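PDB 5MZ5: ALDH21) from Physcomitrella patens subsp. patens, which oxidises succinic semialdehyde to succinate, using NADP(+) as the electron acceptor. Local coordinates for residues Lys106-Ala109 against Glu110-Arg114; Phe144-Ala147 against Ala148-Val152. All coordinates share one frame; numbering follows the deposited sequence.

Interaction 1: Lys106-Ala109 against Glu110-Arg114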
loop_
_atom_site.group_PDB
_atom_site.type_symbol
_atom_site.label_atom_id
_atom_site.label_comp_id
_atom_site.label_asym_id
_atom_site.label_seq_id
_atom_site.Cartn_x
_atom_site.Cartn_y
_atom_site.Cartn_z
ATOM N N LYS A 106 27.239 3.452 5.608
ATOM C CA LYS A 106 28.594 3.471 6.152
ATOM C C LYS A 106 28.873 2.170 6.914
ATOM O O LYS A 106 29.989 1.678 6.871
ATOM C CB LYS A 106 28.839 4.715 7.022
ATOM C CG LYS A 106 29.116 5.958 6.198
ATOM C CD LYS A 106 29.263 7.192 7.083
ATOM C CE LYS A 106 29.462 8.438 6.252
ATOM N NZ LYS A 106 30.101 9.532 7.033
ATOM N N VAL A 107 27.837 1.588 7.566
ATOM C CA VAL A 107 27.947 0.302 8.263
ATOM C C VAL A 107 28.177 -0.804 7.198
ATOM O O VAL A 107 29.077 -1.618 7.370
ATOM C CB VAL A 107 26.717 -0.007 9.181
ATOM C CG1 VAL A 107 26.816 -1.403 9.797
ATOM C CG2 VAL A 107 26.570 1.042 10.270
ATOM N N VAL A 108 27.392 -0.785 6.096
ATOM C CA VAL A 108 27.511 -1.723 4.964
ATOM C C VAL A 108 28.964 -1.723 4.416
ATOM O O VAL A 108 29.567 -2.797 4.304
ATOM C CB VAL A 108 26.454 -1.431 3.858
ATOM C CG1 VAL A 108 26.759 -2.178 2.558
ATOM C CG2 VAL A 108 25.045 -1.753 4.344
ATOM N N ALA A 109 29.530 -0.519 4.164
ATOM C CA ALA A 109 30.888 -0.309 3.653
ATOM C C ALA A 109 31.969 -0.845 4.602
ATOM O O ALA A 109 32.916 -1.491 4.144
ATOM C CB ALA A 109 31.128 1.170 3.352
ATOM N N GLU A 110 31.804 -0.618 5.913
ATOM C CA GLU A 110 32.743 -1.111 6.925
ATOM C C GLU A 110 32.671 -2.633 7.113
ATOM O O GLU A 110 33.716 -3.253 7.310
ATOM C CB GLU A 110 32.583 -0.365 8.247
ATOM C CG GLU A 110 33.653 0.694 8.477
ATOM C CD GLU A 110 34.995 0.160 8.951
ATOM O OE1 GLU A 110 35.103 -0.200 10.145
ATOM O OE2 GLU A 110 35.945 0.125 8.136
ATOM N N LEU A 111 31.459 -3.233 7.017
ATOM C CA LEU A 111 31.282 -4.692 7.089
ATOM C C LEU A 111 31.967 -5.393 5.909
ATOM O O LEU A 111 32.599 -6.425 6.099
ATOM C CB LEU A 111 29.807 -5.101 7.167
ATOM C CG LEU A 111 29.035 -4.732 8.438
ATOM C CD1 LEU A 111 27.542 -4.809 8.201
ATOM C CD2 LEU A 111 29.424 -5.606 9.611
ATOM N N LYS A 112 31.874 -4.811 4.701
ATOM C CA LYS A 112 32.511 -5.354 3.498
ATOM C C LYS A 112 34.036 -5.302 3.609
ATOM O O LYS A 112 34.716 -6.249 3.222
ATOM C CB LYS A 112 32.047 -4.587 2.251
ATOM C CG LYS A 112 30.613 -4.884 1.854
ATOM C CD LYS A 112 30.197 -4.034 0.677
ATOM C CE LYS A 112 28.795 -4.366 0.206
ATOM N NZ LYS A 112 28.288 -3.346 -0.743
ATOM N N ASN A 113 34.555 -4.192 4.156
ATOM C CA ASN A 113 35.967 -3.894 4.341
ATOM C C ASN A 113 36.638 -4.798 5.380
ATOM O O ASN A 113 37.805 -5.154 5.224
ATOM C CB ASN A 113 36.110 -2.420 4.741
ATOM C CG ASN A 113 37.484 -1.858 4.516
ATOM O OD1 ASN A 113 37.973 -1.774 3.383
ATOM N ND2 ASN A 113 38.128 -1.444 5.596
ATOM N N ARG A 114 35.903 -5.149 6.444
ATOM C CA ARG A 114 36.385 -5.983 7.542
ATOM C C ARG A 114 35.756 -7.395 7.502
ATOM O O ARG A 114 35.783 -8.087 8.509
ATOM C CB ARG A 114 36.072 -5.289 8.890
ATOM C CG ARG A 114 36.818 -3.965 9.107
ATOM C CD ARG A 114 36.397 -3.284 10.395
ATOM N NE ARG A 114 36.884 -3.978 11.586
ATOM C CZ ARG A 114 36.644 -3.595 12.834
ATOM N NH1 ARG A 114 35.911 -2.511 13.077
ATOM N NH2 ARG A 114 37.120 -4.298 13.853
#
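The carbonyl oxygen of V107 accepts the shortest of the backbone bonds linking this end of the helix, from the amide N of L111 at 2.9 Å. The same i to i+4 pattern runs through the rest of the segment, from E110 N to K106 O, K112 N to V108 O and N113 N to A109 O, so the helix keeps its bonding up to its C-terminal end, where R114 is the first residue to leave helical angles. The V107 and L111 side chains lie side by side and point the same way. CG1 of V107 meets CD1 of L111 at 3.8 Å, a branch-to-branch contact that V107 reaches because CG1 stands anti to its backbone N (chi1 175°), and CG of L111 rests 3.3 Å from V107 O. One residue further on, V108 and K112 lie side by side in the same way, the extended lysine chain bringing CE to 3.8 Å from CG1 of V108. E110 is bent at its second torsion, and its OE1 forms a salt bridge with K230; the same oxygen lies in plane at the edge of the R114 guanidinium, a long, secondary contact of 3.8 Å to NH1. R114 also bridges to E117 and E226, while K106 NZ turns away to E233 and E232. The apolar face of the helix is wedged between two others: V107 packs on L224, I227 and L228 of helix 219-229, and L111 leans on I141 of helix 130-151.

Interaction 2: Phe144-Ala147 against Ala148-Val152; sequences FQVA and AEESV
Regular i to i+4 bonds join F144-A147 to A148-V152, from A148 N to F144 O through S151 N to A147 O, the last at 2.8 Å, in the last part of helix 130-151. Q145 and E149 add a side-chain bond of the same spacing. NE2 of Q145 donates to OE2 of E149 at 2.8 Å and almost straight (170°), with the acceptor close to the amide plane. On the carboxylate it comes in on the anti side, 30° out of the plane; the two flat groups are turned well apart. The glutamine gets there by placing CG anti to its backbone N (chi1 -177°) and then bending, while E149 reaches back extended past Q145 O. OE2, which takes the Q145 bond, also meets its stronger partner K101 of the second subunit, while OE1 bridges to R153 of that subunit. With an alanine here, the Q145 amide would probably lose its acceptor, and those two cations would be left without this carboxylate. Further on, S151 OG donates to A148 O at 2.7 Å, tying its hydroxyl to the backbone three residues back. F144 and A147 pack on A200 of helix 193-205. E149 also packs against E149 of the second subunit, so this i, i+4 glutamine-glutamate pair belongs to a helix-borne interface between neighbouring subunits in the tetrameric aldehyde dehydrogenase assembly.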
loop_
_atom_site.group_PDB
_atom_site.type_symbol
_atom_site.label_atom_id
_atom_site.label_comp_id
_atom_site.label_asym_id
_atom_site.label_seq_id
_atom_site.Cartn_x
_atom_site.Cartn_y
_atom_site.Cartn_z
ATOM N N PHE A 144 21.610 -4.676 6.856
ATOM C CA PHE A 144 21.930 -3.253 6.945
ATOM C C PHE A 144 21.604 -2.526 5.623
ATOM O O PHE A 144 21.186 -1.368 5.661
ATOM C CB PHE A 144 23.392 -3.027 7.366
ATOM C CG PHE A 144 23.548 -2.999 8.864
ATOM C CD1 PHE A 144 23.240 -1.849 9.592
ATOM C CD2 PHE A 144 23.965 -4.131 9.558
ATOM C CE1 PHE A 144 23.346 -1.830 10.986
ATOM C CE2 PHE A 144 24.094 -4.104 10.950
ATOM C CZ PHE A 144 23.757 -2.964 11.660
ATOM N N GLN A 145 21.763 -3.229 4.477
ATOM C CA GLN A 145 21.470 -2.707 3.143
ATOM C C GLN A 145 19.971 -2.521 2.966
ATOM O O GLN A 145 19.565 -1.465 2.509
ATOM C CB GLN A 145 22.082 -3.575 2.017
ATOM C CG GLN A 145 21.839 -3.003 0.594
ATOM C CD GLN A 145 22.477 -1.643 0.394
ATOM O OE1 GLN A 145 23.615 -1.401 0.798
ATOM N NE2 GLN A 145 21.745 -0.704 -0.188
ATOM N N VAL A 146 19.147 -3.516 3.384
ATOM C CA VAL A 146 17.681 -3.417 3.342
ATOM C C VAL A 146 17.253 -2.218 4.222
ATOM O O VAL A 146 16.404 -1.432 3.794
ATOM C CB VAL A 146 16.951 -4.736 3.762
ATOM C CG1 VAL A 146 15.444 -4.525 3.886
ATOM C CG2 VAL A 146 17.244 -5.872 2.780
ATOM N N ALA A 147 17.859 -2.073 5.428
ATOM C CA ALA A 147 17.536 -0.983 6.344
ATOM C C ALA A 147 17.862 0.373 5.747
ATOM O O ALA A 147 17.045 1.286 5.881
ATOM C CB ALA A 147 18.231 -1.167 7.686
ATOM N N ALA A 148 19.022 0.495 5.048
ATOM C CA ALA A 148 19.417 1.739 4.374
ATOM C C ALA A 148 18.329 2.160 3.368
ATOM O O ALA A 148 17.936 3.329 3.339
ATOM C CB ALA A 148 20.760 1.556 3.653
ATOM N N GLU A 149 17.802 1.185 2.592
ATOM C CA GLU A 149 16.768 1.437 1.582
ATOM C C GLU A 149 15.422 1.756 2.188
ATOM O O GLU A 149 14.686 2.574 1.638
ATOM C CB GLU A 149 16.671 0.244 0.618
ATOM C CG GLU A 149 17.977 0.038 -0.112
ATOM C CD GLU A 149 18.157 -1.292 -0.799
ATOM O OE1 GLU A 149 17.206 -2.109 -0.823
ATOM O OE2 GLU A 149 19.280 -1.524 -1.293
ATOM N N GLU A 150 15.093 1.100 3.315
ATOM C CA GLU A 150 13.848 1.314 4.041
ATOM C C GLU A 150 13.825 2.662 4.789
ATOM O O GLU A 150 12.751 3.241 4.942
ATOM C CB GLU A 150 13.553 0.162 5.005
ATOM C CG GLU A 150 13.206 -1.161 4.328
ATOM C CD GLU A 150 11.997 -1.203 3.406
ATOM O OE1 GLU A 150 11.975 -2.077 2.510
ATOM O OE2 GLU A 150 11.061 -0.393 3.589
ATOM N N SER A 151 14.995 3.155 5.246
ATOM C CA SER A 151 15.110 4.434 5.980
ATOM C C SER A 151 14.556 5.653 5.206
ATOM O O SER A 151 14.093 6.610 5.839
ATOM C CB SER A 151 16.548 4.689 6.429
ATOM O OG SER A 151 17.374 5.065 5.344
ATOM N N VAL A 152 14.600 5.605 3.857
ATOM C CA VAL A 152 14.108 6.665 2.967
ATOM C C VAL A 152 12.726 6.321 2.383
ATOM O O VAL A 152 12.258 7.010 1.487
ATOM C CB VAL A 152 15.146 7.062 1.865
ATOM C CG1 VAL A 152 16.345 7.790 2.463
ATOM C CG2 VAL A 152 15.597 5.854 1.023
#

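How the interactions relate
Along the chain the two interactions come in series, neither nested nor crossed, and each lies within one helix without closing a long loop. Interaction 1 completes the end of helix 97-113; helix 115-126 then follows, and interaction 2 lies late in helix 130-151. Although some thirty residues separate them in sequence, they touch in space, their centres about 14 Å apart. F144 is the main joint: its ring lies against V107, with CD1 at 3.6 Å from V107 CG1, and also meets L111 CD1, while V108 CG2 packs on the backbone N of Q145. Interaction 1 also ties helix 97-113 to helix 219-229, and interaction 2 ties helix 130-151 to helices 193-205 and 494-500 and to the second subunit.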